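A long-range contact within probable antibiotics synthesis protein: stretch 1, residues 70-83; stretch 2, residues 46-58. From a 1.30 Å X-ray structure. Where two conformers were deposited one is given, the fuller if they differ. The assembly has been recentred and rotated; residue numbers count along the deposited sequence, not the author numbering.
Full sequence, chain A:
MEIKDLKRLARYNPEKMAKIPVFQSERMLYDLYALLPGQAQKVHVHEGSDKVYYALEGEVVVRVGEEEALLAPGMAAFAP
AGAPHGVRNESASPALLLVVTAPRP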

ATOM      1  N   LEU A  70     -16.971  -6.261  -2.547  1.00 11.05           N
ATOM      2  CA  LEU A  70     -17.088  -4.889  -3.011  1.00 12.03           C
ATOM      3  C   LEU A  70     -16.066  -4.117  -2.193  1.00 12.01           C
ATOM      4  O   LEU A  70     -16.206  -3.964  -0.978  1.00 12.68           O
ATOM      5  CB  LEU A  70     -18.499  -4.348  -2.756  1.00 14.01           C
ATOM      6  CG  LEU A  70     -19.620  -4.993  -3.572  0.50 15.97           C
ATOM      7  CD1 LEU A  70     -20.931  -4.285  -3.270  0.50 16.93           C
ATOM      8  CD2 LEU A  70     -19.300  -4.901  -5.058  0.50 16.85           C
ATOM      9  N   LEU A  71     -15.021  -3.657  -2.867  1.00 11.86           N
ATOM     10  CA  LEU A  71     -13.953  -2.922  -2.219  1.00 13.58           C
ATOM     11  C   LEU A  71     -14.207  -1.422  -2.346  1.00 13.24           C
ATOM     12  O   LEU A  71     -14.099  -0.858  -3.439  1.00 14.85           O
ATOM     13  CB  LEU A  71     -12.621  -3.293  -2.875  1.00 15.39           C
ATOM     14  CG  LEU A  71     -11.327  -3.094  -2.086  1.00 15.85           C
ATOM     15  CD1 LEU A  71     -11.268  -4.091  -0.929  1.00 18.24           C
ATOM     16  CD2 LEU A  71     -10.140  -3.291  -3.018  1.00 17.22           C
ATOM     17  N   ALA A  72     -14.565  -0.793  -1.227  1.00 12.83           N
ATOM     18  CA  ALA A  72     -14.828   0.644  -1.170  1.00 13.55           C
ATOM     19  C   ALA A  72     -13.595   1.336  -0.581  1.00 13.17           C
ATOM     20  O   ALA A  72     -12.735   0.682   0.009  1.00 11.31           O
ATOM     21  CB  ALA A  72     -16.058   0.918  -0.306  1.00 16.39           C
ATOM     22  N   PRO A  73     -13.499   2.669  -0.717  1.00 12.93           N
ATOM     23  CA  PRO A  73     -12.339   3.394  -0.188  1.00 12.91           C
ATOM     24  C   PRO A  73     -11.983   3.042   1.254  1.00 12.91           C
ATOM     25  O   PRO A  73     -12.840   3.062   2.140  1.00 13.01           O
ATOM     26  CB  PRO A  73     -12.745   4.857  -0.351  1.00 13.87           C
ATOM     27  CG  PRO A  73     -13.602   4.824  -1.578  1.00 15.13           C
ATOM     28  CD  PRO A  73     -14.459   3.602  -1.335  1.00 14.06           C
ATOM     29  N   GLY A  74     -10.711   2.717   1.473  1.00 11.25           N
ATOM     30  CA  GLY A  74     -10.242   2.363   2.801  1.00 11.79           C
ATOM     31  C   GLY A  74     -10.182   0.867   3.050  1.00 10.35           C
ATOM     32  O   GLY A  74      -9.657   0.426   4.071  1.00 11.83           O
ATOM     33  N   MET A  75     -10.717   0.088   2.115  1.00 10.50           N
ATOM     34  CA  MET A  75     -10.722  -1.367   2.236  1.00 10.57           C
ATOM     35  C   MET A  75      -9.611  -2.011   1.418  1.00 10.47           C
ATOM     36  O   MET A  75      -9.251  -1.520   0.343  1.00 10.21           O
ATOM     37  CB  MET A  75     -12.070  -1.932   1.783  1.00 11.60           C
ATOM     38  CG  MET A  75     -13.239  -1.555   2.680  1.00 13.23           C
ATOM     39  SD  MET A  75     -14.838  -2.080   2.024  1.00 13.43           S
ATOM     40  CE  MET A  75     -14.693  -3.867   2.146  1.00 15.13           C
ATOM     41  N   ALA A  76      -9.074  -3.110   1.936  1.00  9.91           N
ATOM     42  CA  ALA A  76      -8.013  -3.852   1.266  1.00  9.66           C
ATOM     43  C   ALA A  76      -8.361  -5.334   1.208  1.00  9.92           C
ATOM     44  O   ALA A  76      -8.990  -5.872   2.128  1.00 11.07           O
ATOM     45  CB  ALA A  76      -6.687  -3.655   2.002  1.00 11.59           C
ATOM     46  N   ALA A  77      -7.945  -5.988   0.128  1.00  9.54           N
ATOM     47  CA  ALA A  77      -8.185  -7.413  -0.071  1.00  9.13           C
ATOM     48  C   ALA A  77      -6.868  -8.086  -0.451  1.00  8.81           C
ATOM     49  O   ALA A  77      -6.095  -7.554  -1.258  1.00  8.91           O
ATOM     50  CB  ALA A  77      -9.220  -7.624  -1.167  1.00 11.24           C
ATOM     51  N   PHE A  78      -6.630  -9.259   0.128  1.00  9.18           N
ATOM     52  CA  PHE A  78      -5.411 -10.031  -0.092  1.00 10.04           C
ATOM     53  C   PHE A  78      -5.626 -11.207  -1.054  1.00 10.52           C
ATOM     54  O   PHE A  78      -6.542 -12.006  -0.868  1.00 11.80           O
ATOM     55  CB  PHE A  78      -4.922 -10.564   1.261  1.00 13.14           C
ATOM     56  CG  PHE A  78      -3.592 -11.261   1.208  1.00 14.92           C
ATOM     57  CD1 PHE A  78      -2.409 -10.531   1.177  1.00 20.39           C
ATOM     58  CD2 PHE A  78      -3.520 -12.651   1.199  1.00 21.30           C
ATOM     59  CE1 PHE A  78      -1.170 -11.174   1.139  1.00 22.10           C
ATOM     60  CE2 PHE A  78      -2.286 -13.303   1.161  1.00 23.26           C
ATOM     61  CZ  PHE A  78      -1.111 -12.562   1.131  1.00 22.09           C
ATOM     62  N   ALA A  79      -4.777 -11.306  -2.071  1.00 10.59           N
ATOM     63  CA  ALA A  79      -4.848 -12.395  -3.043  1.00 11.43           C
ATOM     64  C   ALA A  79      -3.543 -13.179  -2.926  1.00 12.67           C
ATOM     65  O   ALA A  79      -2.510 -12.779  -3.465  1.00 12.11           O
ATOM     66  CB  ALA A  79      -5.007 -11.838  -4.452  1.00 12.07           C
ATOM     67  N   PRO A  80      -3.569 -14.309  -2.205  1.00 14.00           N
ATOM     68  CA  PRO A  80      -2.358 -15.115  -2.040  1.00 15.09           C
ATOM     69  C   PRO A  80      -1.905 -15.812  -3.316  1.00 15.32           C
ATOM     70  O   PRO A  80      -2.712 -16.114  -4.194  1.00 15.17           O
ATOM     71  CB  PRO A  80      -2.754 -16.104  -0.948  1.00 16.27           C
ATOM     72  CG  PRO A  80      -4.206 -16.327  -1.221  1.00 19.26           C
ATOM     73  CD  PRO A  80      -4.712 -14.923  -1.506  1.00 15.69           C
ATOM     74  N   ALA A  81      -0.602 -16.057  -3.407  1.00 16.32           N
ATOM     75  CA  ALA A  81      -0.022 -16.730  -4.560  1.00 18.01           C
ATOM     76  C   ALA A  81      -0.782 -18.019  -4.843  1.00 17.93           C
ATOM     77  O   ALA A  81      -1.108 -18.773  -3.922  1.00 18.97           O
ATOM     78  CB  ALA A  81       1.448 -17.037  -4.294  1.00 18.94           C
ATOM     79  N   GLY A  82      -1.068 -18.265  -6.116  1.00 18.19           N
ATOM     80  CA  GLY A  82      -1.782 -19.467  -6.498  1.00 18.56           C
ATOM     81  C   GLY A  82      -3.282 -19.293  -6.642  1.00 19.29           C
ATOM     82  O   GLY A  82      -3.947 -20.099  -7.292  1.00 20.92           O
ATOM     83  N   ALA A  83      -3.824 -18.240  -6.037  1.00 17.72           N
ATOM     84  CA  ALA A  83      -5.256 -17.990  -6.111  1.00 16.52           C
ATOM     85  C   ALA A  83      -5.628 -17.133  -7.312  1.00 15.64           C
ATOM     86  O   ALA A  83      -4.999 -16.106  -7.571  1.00 15.14           O
ATOM     87  CB  ALA A  83      -5.732 -17.311  -4.833  1.00 17.82           C
TER
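Stretch 2 46-58: HEGSDKVYYALEG

From Asp50 on, stretch 2 is an extended strand, antiparallel to strand 75-79 of stretch 1; the N-to-C directions differ by 164° and the axes approach to 4.7 Å. Hydrogen-bonded pairs, Ala77 with Tyr53 and Ala79 with Lys51, alternate with the non-hydrogen-bonded pairs Ala76-Tyr54 and Phe78-Val52, whose side chains lie on the other face of the sheet. Tyr53, the residue most covered by stretch 1, is held by its backbone: its N donates to Ala77 O (3.0 Å) and its O accepts from Ala77 N (2.9 Å). Its chi1 is m, and its CB meets Leu71 CD2 at 3.9 Å. Lys51 likewise makes two bonds, Lys51 N to Ala79 O at 2.9 Å and Ala79 N to Lys51 O at 2.7 Å. On the face shared by Ala76, Phe78, Val52 and Tyr54, Val52 CG2 lies 3.4 Å from Phe78 CD1, at the ring edge. Ala55 points toward stretch 1: its CB packs 4.0 Å from Leu71 CG, its N donates to Met75 O (3.0 Å), and its O receives Gly74 N (3.0 Å) at the type II turn Ala72-Met75. Beyond the strand's other end, Ala81 points its CB toward stretch 2, 3.9 Å from Gly48 C and 3.6 Å from Asp50 OD1. Asp50 OD1 accepts Ala81 N at 2.8 Å, and His46 O accepts Gly82 N at 2.9 Å, so stretch 2 follows stretch 1 into the type II turn Pro80-Ala83 of stretch 1.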

ATOM      1  N   HIS A  46      -0.685 -15.842  -9.992  1.00 17.21           N
ATOM      2  CA  HIS A  46       0.743 -15.588  -9.844  1.00 19.75           C
ATOM      3  C   HIS A  46       1.269 -16.800  -9.093  1.00 21.34           C
ATOM      4  O   HIS A  46       0.869 -17.049  -7.956  1.00 22.61           O
ATOM      5  CB  HIS A  46       1.010 -14.331  -9.014  1.00 20.63           C
ATOM      6  CG  HIS A  46       0.744 -13.053  -9.743  1.00 24.01           C
ATOM      7  ND1 HIS A  46       1.333 -12.748 -10.950  1.00 25.27           N
ATOM      8  CD2 HIS A  46      -0.025 -11.986  -9.420  1.00 25.63           C
ATOM      9  CE1 HIS A  46       0.938 -11.549 -11.340  1.00 25.83           C
ATOM     10  NE2 HIS A  46       0.115 -11.065 -10.429  1.00 26.51           N
ATOM     11  N   GLU A  47       2.159 -17.555  -9.728  1.00 22.36           N
ATOM     12  CA  GLU A  47       2.720 -18.754  -9.118  1.00 23.74           C
ATOM     13  C   GLU A  47       3.393 -18.524  -7.769  1.00 23.19           C
ATOM     14  O   GLU A  47       3.221 -19.321  -6.845  1.00 24.87           O
ATOM     15  CB  GLU A  47       3.718 -19.411 -10.077  1.00 25.36           C
ATOM     16  CG  GLU A  47       4.887 -18.520 -10.473  1.00 25.97           C
ATOM     17  N   GLY A  48       4.155 -17.442  -7.645  1.00 21.19           N
ATOM     18  CA  GLY A  48       4.842 -17.196  -6.389  1.00 20.54           C
ATOM     19  C   GLY A  48       4.823 -15.775  -5.865  1.00 19.72           C
ATOM     20  O   GLY A  48       5.766 -15.349  -5.203  1.00 20.85           O
ATOM     21  N   SER A  49       3.757 -15.038  -6.152  1.00 17.69           N
ATOM     22  CA  SER A  49       3.648 -13.663  -5.676  1.00 16.52           C
ATOM     23  C   SER A  49       2.303 -13.419  -5.011  1.00 16.10           C
ATOM     24  O   SER A  49       1.279 -13.920  -5.471  1.00 16.64           O
ATOM     25  CB  SER A  49       3.804 -12.673  -6.835  1.00 16.87           C
ATOM     26  OG  SER A  49       5.094 -12.732  -7.417  1.00 17.92           O
ATOM     27  N   ASP A  50       2.314 -12.664  -3.917  1.00 15.00           N
ATOM     28  CA  ASP A  50       1.080 -12.312  -3.228  1.00 14.19           C
ATOM     29  C   ASP A  50       0.727 -10.916  -3.721  1.00 13.54           C
ATOM     30  O   ASP A  50       1.607 -10.149  -4.110  1.00 13.68           O
ATOM     31  CB  ASP A  50       1.267 -12.268  -1.706  1.00 16.53           C
ATOM     32  CG  ASP A  50       1.502 -13.637  -1.099  1.00 18.50           C
ATOM     33  OD1 ASP A  50       0.950 -14.629  -1.613  1.00 19.47           O
ATOM     34  OD2 ASP A  50       2.229 -13.716  -0.088  1.00 23.75           O
ATOM     35  N   LYS A  51      -0.559 -10.587  -3.716  1.00 12.50           N
ATOM     36  CA  LYS A  51      -0.988  -9.268  -4.155  1.00 12.65           C
ATOM     37  C   LYS A  51      -2.041  -8.711  -3.211  1.00 12.17           C
ATOM     38  O   LYS A  51      -2.864  -9.452  -2.677  1.00 11.93           O
ATOM     39  CB  LYS A  51      -1.552  -9.332  -5.581  1.00 14.31           C
ATOM     40  CG  LYS A  51      -2.041  -7.988  -6.102  0.50 14.40           C
ATOM     41  CD  LYS A  51      -2.722  -8.117  -7.452  0.50 17.12           C
ATOM     42  CE  LYS A  51      -1.747  -8.557  -8.522  0.50 17.59           C
ATOM     43  NZ  LYS A  51      -2.424  -8.690  -9.839  0.50 16.42           N
ATOM     44  N   VAL A  52      -1.996  -7.405  -2.988  1.00 11.22           N
ATOM     45  CA  VAL A  52      -2.978  -6.744  -2.141  1.00 10.62           C
ATOM     46  C   VAL A  52      -3.537  -5.531  -2.874  1.00  9.46           C
ATOM     47  O   VAL A  52      -2.781  -4.705  -3.398  1.00 10.26           O
ATOM     48  CB  VAL A  52      -2.377  -6.257  -0.801  1.00 10.02           C
ATOM     49  CG1 VAL A  52      -3.445  -5.531   0.015  1.00 11.70           C
ATOM     50  CG2 VAL A  52      -1.829  -7.435  -0.012  1.00 12.49           C
ATOM     51  N   TYR A  53      -4.863  -5.448  -2.928  1.00  9.26           N
ATOM     52  CA  TYR A  53      -5.567  -4.331  -3.556  1.00 10.06           C
ATOM     53  C   TYR A  53      -6.090  -3.433  -2.441  1.00  9.66           C
ATOM     54  O   TYR A  53      -6.685  -3.928  -1.481  1.00  9.88           O
ATOM     55  CB  TYR A  53      -6.792  -4.812  -4.336  1.00 10.66           C
ATOM     56  CG  TYR A  53      -6.529  -5.707  -5.521  1.00 11.33           C
ATOM     57  CD1 TYR A  53      -6.104  -5.183  -6.743  1.00 11.21           C
ATOM     58  CD2 TYR A  53      -6.781  -7.074  -5.441  1.00 13.54           C
ATOM     59  CE1 TYR A  53      -5.947  -6.002  -7.859  1.00 11.75           C
ATOM     60  CE2 TYR A  53      -6.625  -7.900  -6.547  1.00 14.40           C
ATOM     61  CZ  TYR A  53      -6.215  -7.359  -7.751  1.00 13.34           C
ATOM     62  OH  TYR A  53      -6.102  -8.176  -8.852  1.00 15.58           O
ATOM     63  N   TYR A  54      -5.881  -2.127  -2.562  1.00  8.79           N
ATOM     64  CA  TYR A  54      -6.385  -1.166  -1.581  1.00  9.17           C
ATOM     65  C   TYR A  54      -7.137  -0.088  -2.361  1.00  8.90           C
ATOM     66  O   TYR A  54      -6.597   0.490  -3.306  1.00  8.83           O
ATOM     67  CB  TYR A  54      -5.241  -0.528  -0.791  1.00  9.77           C
ATOM     68  CG  TYR A  54      -5.701   0.589   0.127  1.00  9.72           C
ATOM     69  CD1 TYR A  54      -6.414   0.314   1.293  1.00 11.28           C
ATOM     70  CD2 TYR A  54      -5.452   1.924  -0.191  1.00 12.30           C
ATOM     71  CE1 TYR A  54      -6.870   1.342   2.120  1.00 11.85           C
ATOM     72  CE2 TYR A  54      -5.902   2.959   0.629  1.00 13.34           C
ATOM     73  CZ  TYR A  54      -6.609   2.659   1.781  1.00 12.13           C
ATOM     74  OH  TYR A  54      -7.047   3.676   2.601  1.00 14.45           O
ATOM     75  N   ALA A  55      -8.383   0.171  -1.984  1.00  8.42           N
ATOM     76  CA  ALA A  55      -9.181   1.176  -2.686  1.00  8.96           C
ATOM     77  C   ALA A  55      -8.915   2.600  -2.202  1.00  9.94           C
ATOM     78  O   ALA A  55      -9.143   2.926  -1.034  1.00 10.77           O
ATOM     79  CB  ALA A  55     -10.673   0.843  -2.556  1.00 10.21           C
ATOM     80  N   LEU A  56      -8.425   3.443  -3.110  1.00 10.76           N
ATOM     81  CA  LEU A  56      -8.138   4.843  -2.806  1.00 11.39           C
ATOM     82  C   LEU A  56      -9.360   5.701  -3.119  1.00 12.59           C
ATOM     83  O   LEU A  56      -9.715   6.600  -2.354  1.00 14.26           O
ATOM     84  CB  LEU A  56      -6.951   5.336  -3.637  1.00 12.03           C
ATOM     85  CG  LEU A  56      -5.586   4.712  -3.342  1.00 11.98           C
ATOM     86  CD1 LEU A  56      -4.619   5.057  -4.466  1.00 13.88           C
ATOM     87  CD2 LEU A  56      -5.068   5.212  -1.999  1.00 15.32           C
ATOM     88  N   GLU A  57      -9.993   5.422  -4.255  1.00 13.43           N
ATOM     89  CA  GLU A  57     -11.166   6.172  -4.742  1.00 15.02           C
ATOM     90  C   GLU A  57     -12.101   5.229  -5.467  1.00 14.36           C
ATOM     91  O   GLU A  57     -11.686   4.321  -6.175  1.00 14.54           O
ATOM     92  CB  GLU A  57     -10.764   7.299  -5.712  1.00 18.67           C
ATOM     93  CG  GLU A  57      -9.758   8.304  -5.155  1.00 25.38           C
ATOM     94  CD  GLU A  57      -9.621   9.482  -6.113  1.00 29.57           C
ATOM     95  OE1 GLU A  57      -9.506   9.247  -7.307  1.00 32.65           O
ATOM     96  OE2 GLU A  57      -9.628  10.615  -5.648  1.00 33.13           O
ATOM     97  N   GLY A  58     -13.403   5.465  -5.348  1.00 14.23           N
ATOM     98  CA  GLY A  58     -14.370   4.651  -6.058  1.00 14.70           C
ATOM     99  C   GLY A  58     -14.545   3.272  -5.460  1.00 14.63           C
ATOM    100  O   GLY A  58     -14.037   2.977  -4.375  1.00 15.18           O
TER
HETATM  101  O   HOH W   1      -2.287 -15.658  -7.642  1.00 15.09           O
HETATM  102  O   HOH W   2      -1.381 -13.414  -6.029  1.00 13.86           O